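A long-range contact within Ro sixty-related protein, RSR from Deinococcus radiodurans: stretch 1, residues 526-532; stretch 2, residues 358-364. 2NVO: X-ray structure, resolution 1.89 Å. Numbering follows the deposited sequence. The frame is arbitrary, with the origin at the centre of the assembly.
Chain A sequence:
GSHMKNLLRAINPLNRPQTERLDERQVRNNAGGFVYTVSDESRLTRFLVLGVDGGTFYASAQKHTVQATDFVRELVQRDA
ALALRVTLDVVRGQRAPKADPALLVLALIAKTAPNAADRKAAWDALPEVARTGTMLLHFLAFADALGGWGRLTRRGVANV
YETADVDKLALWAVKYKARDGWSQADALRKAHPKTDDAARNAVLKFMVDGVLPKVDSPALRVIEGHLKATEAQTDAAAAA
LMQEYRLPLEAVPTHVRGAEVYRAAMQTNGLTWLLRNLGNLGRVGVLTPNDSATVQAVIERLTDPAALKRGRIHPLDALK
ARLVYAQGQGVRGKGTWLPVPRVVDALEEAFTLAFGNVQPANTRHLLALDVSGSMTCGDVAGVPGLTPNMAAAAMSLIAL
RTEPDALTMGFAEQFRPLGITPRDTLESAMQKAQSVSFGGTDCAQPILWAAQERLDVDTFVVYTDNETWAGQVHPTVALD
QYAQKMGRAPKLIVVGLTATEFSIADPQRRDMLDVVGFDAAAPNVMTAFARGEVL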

# COMPACT_ATOMS: atom_id res chain seq x y z
N MET A 526 -8.96 -5.65 3.27
CA MET A 526 -9.82 -6.56 4.03
C MET A 526 -11.13 -5.86 4.34
O MET A 526 -12.20 -6.46 4.26
CB MET A 526 -9.14 -7.02 5.32
CG MET A 526 -8.03 -8.05 5.07
SD MET A 526 -6.94 -8.28 6.49
CE MET A 526 -8.04 -9.00 7.64
N THR A 527 -11.03 -4.59 4.69
CA THR A 527 -12.21 -3.79 4.99
C THR A 527 -13.06 -3.63 3.73
O THR A 527 -14.27 -3.77 3.78
CB THR A 527 -11.81 -2.41 5.53
OG1 THR A 527 -11.12 -2.57 6.77
CG2 THR A 527 -13.05 -1.54 5.75
N ALA A 528 -12.42 -3.32 2.61
CA ALA A 528 -13.15 -3.15 1.36
C ALA A 528 -13.87 -4.44 1.00
O ALA A 528 -15.02 -4.43 0.56
CB ALA A 528 -12.22 -2.72 0.24
N PHE A 529 -13.17 -5.56 1.17
CA PHE A 529 -13.76 -6.87 0.90
C PHE A 529 -14.97 -7.13 1.80
O PHE A 529 -16.02 -7.60 1.34
CB PHE A 529 -12.71 -7.97 1.10
CG PHE A 529 -13.27 -9.36 1.07
CD1 PHE A 529 -13.49 -10.05 2.24
CD2 PHE A 529 -13.59 -9.97 -0.14
CE1 PHE A 529 -14.00 -11.33 2.23
CE2 PHE A 529 -14.11 -11.25 -0.16
CZ PHE A 529 -14.33 -11.93 1.03
N ALA A 530 -14.84 -6.84 3.09
CA ALA A 530 -15.92 -7.12 4.04
C ALA A 530 -17.16 -6.29 3.72
O ALA A 530 -18.28 -6.72 3.96
CB ALA A 530 -15.47 -6.85 5.47
N ARG A 531 -16.93 -5.08 3.20
CA ARG A 531 -18.02 -4.19 2.81
C ARG A 531 -18.66 -4.62 1.50
O ARG A 531 -19.62 -3.99 1.04
CB ARG A 531 -17.52 -2.75 2.67
CG ARG A 531 -17.13 -2.08 3.96
CD ARG A 531 -16.66 -0.63 3.74
NE ARG A 531 -15.65 -0.53 2.69
CZ ARG A 531 -14.63 0.34 2.69
NH1 ARG A 531 -14.49 1.19 3.70
NH2 ARG A 531 -13.76 0.35 1.69
N GLY A 532 -18.13 -5.67 0.88
CA GLY A 532 -18.64 -6.16 -0.39
C GLY A 532 -18.12 -5.44 -1.63
O GLY A 532 -18.70 -5.58 -2.70
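Stretch 2 358-364: VQPANTR

Stretch 2 lies along the last turn of a helix as an irregular segment, with neither helix nor regular strand in the part that makes contact, and advances in the same general sense, from Thr527 toward Ala530. The helix enters from earlier in the chain and runs through Met526 to Ala530. Val358, Gln359 and Pro360 have extended backbone angles, Ala361 turns into the helical region at -70/-28, Asn362 takes a positive phi of 60°, and Thr363 returns to an extended conformation at -131/163. Around this bend, Gln359 to Ala361 lie by Thr527, and Thr363 reaches Ala530. The closest CA pair is Thr527 CA to Ala361 CA at 5.0 Å, a short spacing that brings the two backbones close together.

The apolar part of the contact is built from small groups. Thr527 and Ala530, three residues apart and so on one side of the helix, both direct their CA-to-CB bonds toward stretch 2, whereas Ala528 points away. Ala530 CB meets Ala361 CB at 3.9 Å, a methyl-to-methyl contact at van der Waals distance. Thr527 CG2 lies 4.1 Å from Ala361 CB, so the alanine methyl is shared by two helix positions. Ala361 is buried and, of the stretch 2 residues, loses the most surface to the helix, although its own CA-to-CB bond points sideways.

Much of the remaining packing sets side chains against backbone. With chi1 in the m well, Thr527 places CG2 3.4 Å from Gln359 O and 3.6 Å from Ala361 N, so one methyl packs along consecutive peptide groups. Arg531 contributes the aliphatic part of its side chain: Arg531 CG is 3.4 Å from Ala361 O and 4.2 Å from Ala361 CB. Farther out, Arg531 NH1 comes within 4.1 Å of Pro360 O, too far to count as a hydrogen bond. On the other side of the exchange, Thr363 CG2 rests 3.9 Å from Ala530 O. Gln359 starts toward the helix, but the end of its side chain leads away.

No direct hydrogen bond joins the two stretches. The polar link is a water, which lies 2.8 Å from Thr527 OG1 and donates a weak hydrogen bond to Gln359 O at 3.3 Å. Thr527 thus uses its methyl for packing and its hydroxyl for the bridge.

Within stretch 1 the helix keeps its own backbone bonds. Ala530 N bonds to Met526 O at 2.9 Å and Arg531 N to Thr527 O at 3.0 Å. A Schellman motif follows, with Gly532 N bonded to Phe529 O at 2.9 Å. At its phi of 83°, a CB on Gly532 would jam against the preceding carbonyl O, so the local backbone alone calls for glycine; stretch 2 does not touch it. The rule to read here is that methyl groups of Thr527, Ala530 and Ala361, with the aliphatic part of Arg531, pack closely on one another and on backbone, burying 253 Å² over both sides without a direct hydrogen bond.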

# COMPACT_ATOMS: atom_id res chain seq x y z
N VAL A 358 -9.32 5.00 11.62
CA VAL A 358 -9.53 3.79 10.82
C VAL A 358 -10.92 3.79 10.19
O VAL A 358 -11.92 3.99 10.88
CB VAL A 358 -9.38 2.51 11.68
CG1 VAL A 358 -9.88 1.28 10.93
CG2 VAL A 358 -7.93 2.32 12.12
N GLN A 359 -11.00 3.55 8.88
CA GLN A 359 -12.31 3.39 8.23
C GLN A 359 -12.82 1.96 8.41
O GLN A 359 -12.28 1.03 7.82
CB GLN A 359 -12.25 3.75 6.75
CG GLN A 359 -11.72 5.16 6.47
CD GLN A 359 -12.44 6.24 7.28
OE1 GLN A 359 -11.81 7.12 7.86
NE2 GLN A 359 -13.77 6.18 7.31
N PRO A 360 -13.86 1.79 9.23
CA PRO A 360 -14.43 0.49 9.60
C PRO A 360 -15.20 -0.15 8.45
O PRO A 360 -15.66 0.54 7.54
CB PRO A 360 -15.40 0.84 10.73
CG PRO A 360 -15.10 2.25 11.11
CD PRO A 360 -14.54 2.90 9.90
N ALA A 361 -15.33 -1.47 8.49
CA ALA A 361 -16.20 -2.16 7.56
C ALA A 361 -17.66 -1.85 7.91
O ALA A 361 -18.53 -1.90 7.05
CB ALA A 361 -15.97 -3.66 7.62
N ASN A 362 -17.90 -1.57 9.18
CA ASN A 362 -19.24 -1.48 9.71
C ASN A 362 -20.00 -2.79 9.56
O ASN A 362 -21.16 -2.81 9.15
CB ASN A 362 -20.01 -0.33 9.06
CG ASN A 362 -21.27 0.02 9.81
OD1 ASN A 362 -21.33 -0.12 11.03
ND2 ASN A 362 -22.29 0.47 9.08
N THR A 363 -19.34 -3.89 9.87
CA THR A 363 -19.96 -5.21 9.85
C THR A 363 -19.62 -5.88 11.18
O THR A 363 -18.73 -5.44 11.91
CB THR A 363 -19.44 -6.09 8.70
OG1 THR A 363 -18.06 -6.41 8.92
CG2 THR A 363 -19.58 -5.38 7.34
N ARG A 364 -20.36 -6.93 11.50
CA ARG A 364 -20.16 -7.63 12.75
C ARG A 364 -19.12 -8.72 12.51
O ARG A 364 -19.31 -9.58 11.67
CB ARG A 364 -21.48 -8.22 13.25
CG ARG A 364 -22.56 -7.14 13.43
CD ARG A 364 -23.90 -7.75 13.72
NE ARG A 364 -23.78 -8.75 14.77
CZ ARG A 364 -23.74 -8.48 16.07
NH1 ARG A 364 -23.82 -7.23 16.52
NH2 ARG A 364 -23.62 -9.49 16.93
O HOH W 1 -9.39 -0.52 7.47